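PDB 2XET: F1 capsule-anchoring protein from Yersinia pestis, which probably helps assemble the F1 capsular antigen at the outer membrane as the Caf1A usher, of which this is the C-terminal domain. Local coordinates for residues L6-S11 and L81-I86. Sequence-based numbering, arbitrary orientation. Where two conformers were deposited one is given.
Sequences LHLKRS and LSTTCI
Strands 6-10 and 81-86, which bring Leu6 beside Leu81 and Arg10 beside Cys85, run parallel, their axes 25° apart and 4.6 Å at closest approach; Ser11 follows the first strand. The ladder has the usual parallel pattern: His7 bonds to both Leu81 and Thr83 and Lys9 to both Thr83 and Cys85, each straddling one residue of the partner strand, while Ser11 adds one bond, to Cys85. His7 N meets Leu81 O at 2.8 Å and His7 O takes the amide of Thr83; Lys9 O receives Cys85 N at 2.8 Å, whereas Lys9 N to Thr83 O, at 3.5 Å, is weak. Ser11 N closes the series on Cys85 O. On the face carrying Leu6, Leu8, Thr83 and Cys85, the methyl CG2 of Thr83 sits between two leucines, 3.9 Å from Leu6 CD1 and 3.8 Å from Leu8 CD2. Leu6 crosses it obliquely, while Leu8 lies alongside and points the same way. Thr83 OG1 is anti to the backbone N (chi1 -164°), which leaves CG2 between N and the carbonyl carbon and within reach of both leucines. Farther along, Leu8 CD2 also packs on Cys85 CB. The opposite face, with His7, Lys9, Ser82 and Thr84, is polar and exposed; at its end Thr84 CG2 rests near Ser11 CA. Ser11 OG bonds to Leu87 N, extending the contact past the end of strand 2-10. In this all-beta PapC C-terminal domain of the transthyretin clan, 2-10 and 79-87 are the one parallel pair in an otherwise antiparallel order, with strand 39-45 flanking 2-10 and strand 62-68 flanking 79-87. Cys85 is tied to Cys63 of strand 62-68 by a disulfide, and Leu6, Leu8 and Cys85 pack into the core against strands 48-54 and 62-68.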
ATOM      1  N   LEU A   6       3.654   5.750  -0.477  1.00  6.41           N
ATOM      2  CA  LEU A   6       4.015   4.411  -0.947  1.00  6.64           C
ATOM      3  C   LEU A   6       3.715   4.217  -2.430  1.00  6.67           C
ATOM      4  O   LEU A   6       2.557   4.315  -2.855  1.00  6.74           O
ATOM      5  CB  LEU A   6       3.257   3.358  -0.124  1.00  6.51           C
ATOM      6  CG  LEU A   6       3.585   1.895  -0.400  1.00  7.19           C
ATOM      7  CD1 LEU A   6       5.042   1.593  -0.037  1.00  9.17           C
ATOM      8  CD2 LEU A   6       2.619   1.009   0.385  1.00  7.60           C
ATOM      9  N   HIS A   7       4.769   4.000  -3.225  1.00  6.83           N
ATOM     10  CA  HIS A   7       4.600   3.772  -4.648  1.00  7.37           C
ATOM     11  C   HIS A   7       4.459   2.287  -4.876  1.00  7.30           C
ATOM     12  O   HIS A   7       5.370   1.527  -4.560  1.00  7.91           O
ATOM     13  CB  HIS A   7       5.812   4.299  -5.450  1.00  7.76           C
ATOM     14  CG  HIS A   7       5.633   4.241  -6.932  1.00  9.71           C
ATOM     15  ND1 HIS A   7       6.704   4.210  -7.804  1.00 13.93           N
ATOM     16  CD2 HIS A   7       4.518   4.220  -7.703  1.00  8.96           C
ATOM     17  CE1 HIS A   7       6.255   4.160  -9.047  1.00 12.79           C
ATOM     18  NE2 HIS A   7       4.934   4.162  -9.015  1.00 11.09           N
ATOM     19  N   LEU A   8       3.302   1.881  -5.393  1.00  7.19           N
ATOM     20  CA  LEU A   8       3.003   0.472  -5.613  1.00  7.50           C
ATOM     21  C   LEU A   8       3.127   0.121  -7.079  1.00  8.25           C
ATOM     22  O   LEU A   8       2.737   0.902  -7.922  1.00  8.16           O
ATOM     23  CB  LEU A   8       1.569   0.170  -5.137  1.00  7.87           C
ATOM     24  CG  LEU A   8       1.320   0.261  -3.630  1.00  8.03           C
ATOM     25  CD1 LEU A   8      -0.187   0.433  -3.383  1.00 10.88           C
ATOM     26  CD2 LEU A   8       1.866  -0.972  -2.893  1.00 10.07           C
ATOM     27  N   LYS A   9       3.656  -1.064  -7.384  1.00  7.89           N
ATOM     28  CA  LYS A   9       3.613  -1.583  -8.756  1.00  8.72           C
ATOM     29  C   LYS A   9       3.255  -3.062  -8.649  1.00  8.09           C
ATOM     30  O   LYS A   9       3.729  -3.733  -7.723  1.00  7.16           O
ATOM     31  CB  LYS A   9       4.956  -1.383  -9.474  1.00  9.14           C
ATOM     32  CG  LYS A   9       4.914  -1.706 -10.973  1.00 12.84           C
ATOM     33  CD  LYS A   9       6.177  -1.283 -11.727  1.00 13.34           C
ATOM     34  CE  LYS A   9       7.437  -1.812 -11.036  1.00 18.57           C
ATOM     35  NZ  LYS A   9       8.682  -1.669 -11.828  1.00 22.44           N
ATOM     36  N   ARG A  10       2.411  -3.555  -9.566  1.00  6.63           N
ATOM     37  CA  ARG A  10       2.031  -4.958  -9.539  1.00  6.44           C
ATOM     38  C   ARG A  10       3.234  -5.847  -9.890  1.00  6.38           C
ATOM     39  O   ARG A  10       4.173  -5.397 -10.568  1.00  6.08           O
ATOM     40  CB  ARG A  10       0.903  -5.224 -10.542  1.00  5.60           C
ATOM     41  CG  ARG A  10      -0.451  -4.610 -10.119  1.00  5.06           C
ATOM     42  CD  ARG A  10      -1.324  -4.349 -11.354  1.00  4.07           C
ATOM     43  NE  ARG A  10      -1.448  -5.502 -12.248  1.00  7.44           N
ATOM     44  CZ  ARG A  10      -2.608  -5.992 -12.695  1.00  9.83           C
ATOM     45  NH1 ARG A  10      -3.756  -5.451 -12.339  1.00  7.95           N
ATOM     46  NH2 ARG A  10      -2.610  -7.027 -13.523  1.00  7.48           N
ATOM     47  N   SER A  11       3.176  -7.122  -9.467  1.00  5.05           N
ATOM     48  CA  SER A  11       4.237  -8.090  -9.792  1.00  5.33           C
ATOM     49  C   SER A  11       4.401  -8.346 -11.318  1.00  5.45           C
ATOM     50  O   SER A  11       5.475  -8.809 -11.773  1.00  5.51           O
ATOM     51  CB  SER A  11       4.052  -9.394  -9.014  1.00  5.94           C
ATOM     52  OG  SER A  11       2.714  -9.847  -9.089  1.00  6.08           O
ATOM     53  N   LEU A  81       8.579   5.743  -0.200  1.00  7.87           N
ATOM     54  CA  LEU A  81       8.976   4.339  -0.325  1.00  8.74           C
ATOM     55  C   LEU A  81       8.306   3.645  -1.510  1.00  8.34           C
ATOM     56  O   LEU A  81       7.261   4.099  -2.002  1.00  7.69           O
ATOM     57  CB  LEU A  81       8.618   3.590   0.958  1.00 10.18           C
ATOM     58  CG  LEU A  81       9.173   4.069   2.312  1.00 11.18           C
ATOM     59  CD1 LEU A  81       8.942   3.016   3.378  1.00 16.83           C
ATOM     60  CD2 LEU A  81      10.662   4.405   2.223  1.00 13.27           C
ATOM     61  N   SER A  82       8.910   2.537  -1.949  1.00  8.33           N
ATOM     62  CA  SER A  82       8.361   1.735  -3.037  1.00  8.57           C
ATOM     63  C   SER A  82       8.307   0.278  -2.629  1.00  9.83           C
ATOM     64  O   SER A  82       9.182  -0.202  -1.897  1.00  9.27           O
ATOM     65  CB  SER A  82       9.222   1.850  -4.297  1.00  9.11           C
ATOM     66  OG  SER A  82       9.219   3.168  -4.835  0.60  9.22           O
ATOM     67  N   THR A  83       7.286  -0.432  -3.100  1.00  9.95           N
ATOM     68  CA  THR A  83       7.254  -1.873  -2.892  1.00 10.49           C
ATOM     69  C   THR A  83       6.457  -2.585  -3.991  1.00 10.71           C
ATOM     70  O   THR A  83       5.763  -1.949  -4.778  1.00 10.09           O
ATOM     71  CB  THR A  83       6.735  -2.239  -1.484  1.00 11.48           C
ATOM     72  OG1 THR A  83       7.081  -3.602  -1.193  1.00 12.27           O
ATOM     73  CG2 THR A  83       5.199  -2.039  -1.381  1.00 10.94           C
ATOM     74  N   THR A  84       6.634  -3.894  -4.077  1.00 10.31           N
ATOM     75  CA  THR A  84       5.861  -4.694  -5.014  1.00 10.77           C
ATOM     76  C   THR A  84       4.545  -5.093  -4.408  1.00 10.11           C
ATOM     77  O   THR A  84       4.467  -5.430  -3.227  1.00 10.69           O
ATOM     78  CB  THR A  84       6.605  -5.988  -5.368  1.00 11.24           C
ATOM     79  OG1 THR A  84       7.899  -5.656  -5.844  1.00 13.54           O
ATOM     80  CG2 THR A  84       5.877  -6.776  -6.444  1.00 12.09           C
ATOM     81  N   CYS A  85       3.512  -5.063  -5.242  1.00  9.61           N
ATOM     82  CA  CYS A  85       2.213  -5.588  -4.862  1.00  9.01           C
ATOM     83  C   CYS A  85       2.037  -6.920  -5.620  1.00  8.29           C
ATOM     84  O   CYS A  85       1.854  -6.938  -6.847  1.00  7.61           O
ATOM     85  CB  CYS A  85       1.131  -4.562  -5.210  1.00 10.51           C
ATOM     86  SG  CYS A  85      -0.414  -4.657  -4.272  1.00 12.61           S
ATOM     87  N   ILE A  86       2.119  -8.016  -4.880  1.00  7.25           N
ATOM     88  CA  ILE A  86       2.136  -9.340  -5.494  1.00  7.88           C
ATOM     89  C   ILE A  86       0.697  -9.756  -5.799  1.00  7.19           C
ATOM     90  O   ILE A  86      -0.155  -9.844  -4.896  1.00  7.20           O
ATOM     91  CB  ILE A  86       2.873 -10.365  -4.590  1.00  7.20           C
ATOM     92  CG1 ILE A  86       4.365  -9.999  -4.510  1.00  8.54           C
ATOM     93  CG2 ILE A  86       2.671 -11.780  -5.102  1.00  6.83           C
ATOM     94  CD1 ILE A  86       5.192 -10.842  -3.510  1.00 10.71           C
TER